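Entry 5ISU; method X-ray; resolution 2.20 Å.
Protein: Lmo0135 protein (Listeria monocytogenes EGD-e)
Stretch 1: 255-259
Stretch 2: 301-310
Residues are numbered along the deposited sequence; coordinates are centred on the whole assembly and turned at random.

Stretch 1 (255-259) ENRLS
Stretch 2 (301-310) PASSFLTENT

How do the two backbones run? Residues 255-259 belong to a strand that extends beyond both ends; Asn 256 departs from extended geometry at phi/psi 56/32, whereas Arg 257 to Ser 259 stay near -100/130. Residues 302-310 form an irregular loop ending in a type I turn from Thr 307 to Thr 310, closed by Thr 310 N donating to Thr 307 O at 3.2 Å. Register is set by Asn 256 and Thr 307, whose CA atoms lie 5.8 Å apart.

What replaces direct hydrogen bonds, of which the stretches share none? A water donates to Asn 256 O (3.0 Å) and to Thr 307 OG1 (2.7 Å). Thr 307 (chi1 48°, p) can accept from it while its OG1 donates to Asn 309 OD1 at a very short 2.5 Å. Its methyl CG2 packs 3.3 Å from Asn 256 O.

Where is the apolar contact? Leu 258 (chi1 t, chi2 p) points toward the loop, placing CD1 3.7 Å from Ala 302 CB and CD2 3.5 Å from Phe 305 O. Both side chains are buried, and alanine's small methyl fits beside the branched leucine.

How do the asparagines meet? Asn 256 (m) and Asn 309 (p) approach at CG to OD1, 3.2 Å; their OD1 atoms, 3.3 Å apart, are both acceptors and make no hydrogen bond.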

# COMPACT_ATOMS: atom_id res chain seq x y z
N GLU A 255 -4.75 7.46 -2.20
CA GLU A 255 -4.23 6.38 -1.35
C GLU A 255 -3.39 5.41 -2.17
O GLU A 255 -2.90 4.42 -1.63
CB GLU A 255 -5.34 5.64 -0.59
CG GLU A 255 -4.80 4.73 0.52
CD GLU A 255 -5.76 4.52 1.69
OE1 GLU A 255 -5.28 4.50 2.85
OE2 GLU A 255 -7.00 4.45 1.46
N ASN A 256 -3.20 5.72 -3.45
CA ASN A 256 -2.47 4.86 -4.38
C ASN A 256 -3.06 3.46 -4.42
O ASN A 256 -2.36 2.47 -4.60
CB ASN A 256 -0.97 4.82 -4.05
CG ASN A 256 -0.29 6.16 -4.23
OD1 ASN A 256 -0.75 7.01 -4.97
ND2 ASN A 256 0.82 6.32 -3.58
N ARG A 257 -4.38 3.37 -4.22
CA ARG A 257 -5.05 2.10 -4.26
C ARG A 257 -5.80 1.93 -5.58
O ARG A 257 -6.49 2.85 -6.03
CB ARG A 257 -6.03 1.98 -3.11
CG ARG A 257 -6.82 0.68 -3.12
CD ARG A 257 -7.70 0.54 -1.90
NE ARG A 257 -8.44 -0.74 -1.88
CZ ARG A 257 -9.59 -0.97 -2.52
NH1 ARG A 257 -10.17 -2.17 -2.42
NH2 ARG A 257 -10.18 -0.04 -3.27
N LEU A 258 -5.61 0.78 -6.21
CA LEU A 258 -6.38 0.42 -7.38
C LEU A 258 -7.51 -0.51 -6.93
O LEU A 258 -7.27 -1.49 -6.23
CB LEU A 258 -5.54 -0.32 -8.43
CG LEU A 258 -6.40 -0.96 -9.54
CD1 LEU A 258 -7.10 0.08 -10.41
CD2 LEU A 258 -5.61 -1.93 -10.41
N SER A 259 -8.74 -0.18 -7.30
CA SER A 259 -9.92 -1.03 -7.07
C SER A 259 -10.13 -1.69 -8.42
O SER A 259 -10.15 -0.98 -9.44
CB SER A 259 -11.13 -0.17 -6.72
OG SER A 259 -12.32 -0.95 -6.67
N PRO A 301 -11.47 7.43 -12.32
CA PRO A 301 -11.44 6.29 -13.22
C PRO A 301 -10.03 5.77 -13.52
O PRO A 301 -9.15 6.55 -13.84
CB PRO A 301 -12.04 6.85 -14.51
CG PRO A 301 -12.88 8.01 -14.08
CD PRO A 301 -12.17 8.59 -12.91
N ALA A 302 -9.83 4.47 -13.38
CA ALA A 302 -8.54 3.87 -13.68
C ALA A 302 -8.40 3.54 -15.18
O ALA A 302 -9.38 3.59 -15.96
CB ALA A 302 -8.34 2.61 -12.84
N SER A 303 -7.19 3.19 -15.57
CA SER A 303 -6.84 2.84 -16.94
C SER A 303 -5.80 1.71 -16.89
O SER A 303 -6.12 0.54 -17.17
CB SER A 303 -6.33 4.09 -17.70
OG SER A 303 -5.31 4.76 -16.97
N SER A 304 -4.59 2.05 -16.48
CA SER A 304 -3.53 1.07 -16.32
C SER A 304 -3.73 0.22 -15.07
O SER A 304 -4.43 0.63 -14.14
CB SER A 304 -2.21 1.79 -16.17
OG SER A 304 -1.19 0.84 -15.89
N PHE A 305 -3.09 -0.96 -15.05
CA PHE A 305 -3.14 -1.83 -13.86
C PHE A 305 -2.23 -1.26 -12.74
O PHE A 305 -2.34 -1.64 -11.58
CB PHE A 305 -2.78 -3.29 -14.20
CG PHE A 305 -1.33 -3.53 -14.41
CD1 PHE A 305 -0.49 -3.75 -13.32
CD2 PHE A 305 -0.78 -3.54 -15.68
CE1 PHE A 305 0.87 -3.98 -13.50
CE2 PHE A 305 0.57 -3.77 -15.86
CZ PHE A 305 1.40 -3.98 -14.77
N LEU A 306 -1.36 -0.33 -13.12
CA LEU A 306 -0.50 0.38 -12.20
C LEU A 306 -1.19 1.65 -11.71
O LEU A 306 -1.91 2.28 -12.48
CB LEU A 306 0.72 0.86 -12.95
CG LEU A 306 1.65 -0.13 -13.62
CD1 LEU A 306 2.76 0.68 -14.25
CD2 LEU A 306 2.21 -1.09 -12.59
N THR A 307 -0.93 2.04 -10.46
CA THR A 307 -1.42 3.31 -9.91
C THR A 307 -0.51 4.44 -10.39
O THR A 307 0.59 4.19 -10.89
CB THR A 307 -1.50 3.29 -8.36
OG1 THR A 307 -0.28 2.76 -7.81
CG2 THR A 307 -2.68 2.43 -7.92
N GLU A 308 -0.97 5.69 -10.24
CA GLU A 308 -0.24 6.87 -10.77
C GLU A 308 1.12 7.18 -10.17
O GLU A 308 1.92 7.85 -10.80
CB GLU A 308 -1.10 8.12 -10.67
CG GLU A 308 -2.37 8.05 -11.51
CD GLU A 308 -3.12 9.38 -11.57
OE1 GLU A 308 -2.72 10.37 -10.89
OE2 GLU A 308 -4.11 9.44 -12.32
N ASN A 309 1.33 6.74 -8.93
CA ASN A 309 2.60 6.93 -8.23
C ASN A 309 3.72 6.03 -8.74
O ASN A 309 4.89 6.28 -8.46
CB ASN A 309 2.43 6.59 -6.73
CG ASN A 309 1.94 5.15 -6.52
OD1 ASN A 309 0.82 4.80 -6.92
ND2 ASN A 309 2.77 4.32 -5.87
N THR A 310 3.37 4.96 -9.46
CA THR A 310 4.37 3.98 -9.88
C THR A 310 5.11 4.40 -11.13
O THR A 310 4.47 4.71 -12.12
CB THR A 310 3.70 2.62 -10.16
OG1 THR A 310 2.95 2.20 -9.01
CG2 THR A 310 4.75 1.57 -10.51
O HOH W 1 -0.47 0.63 -6.12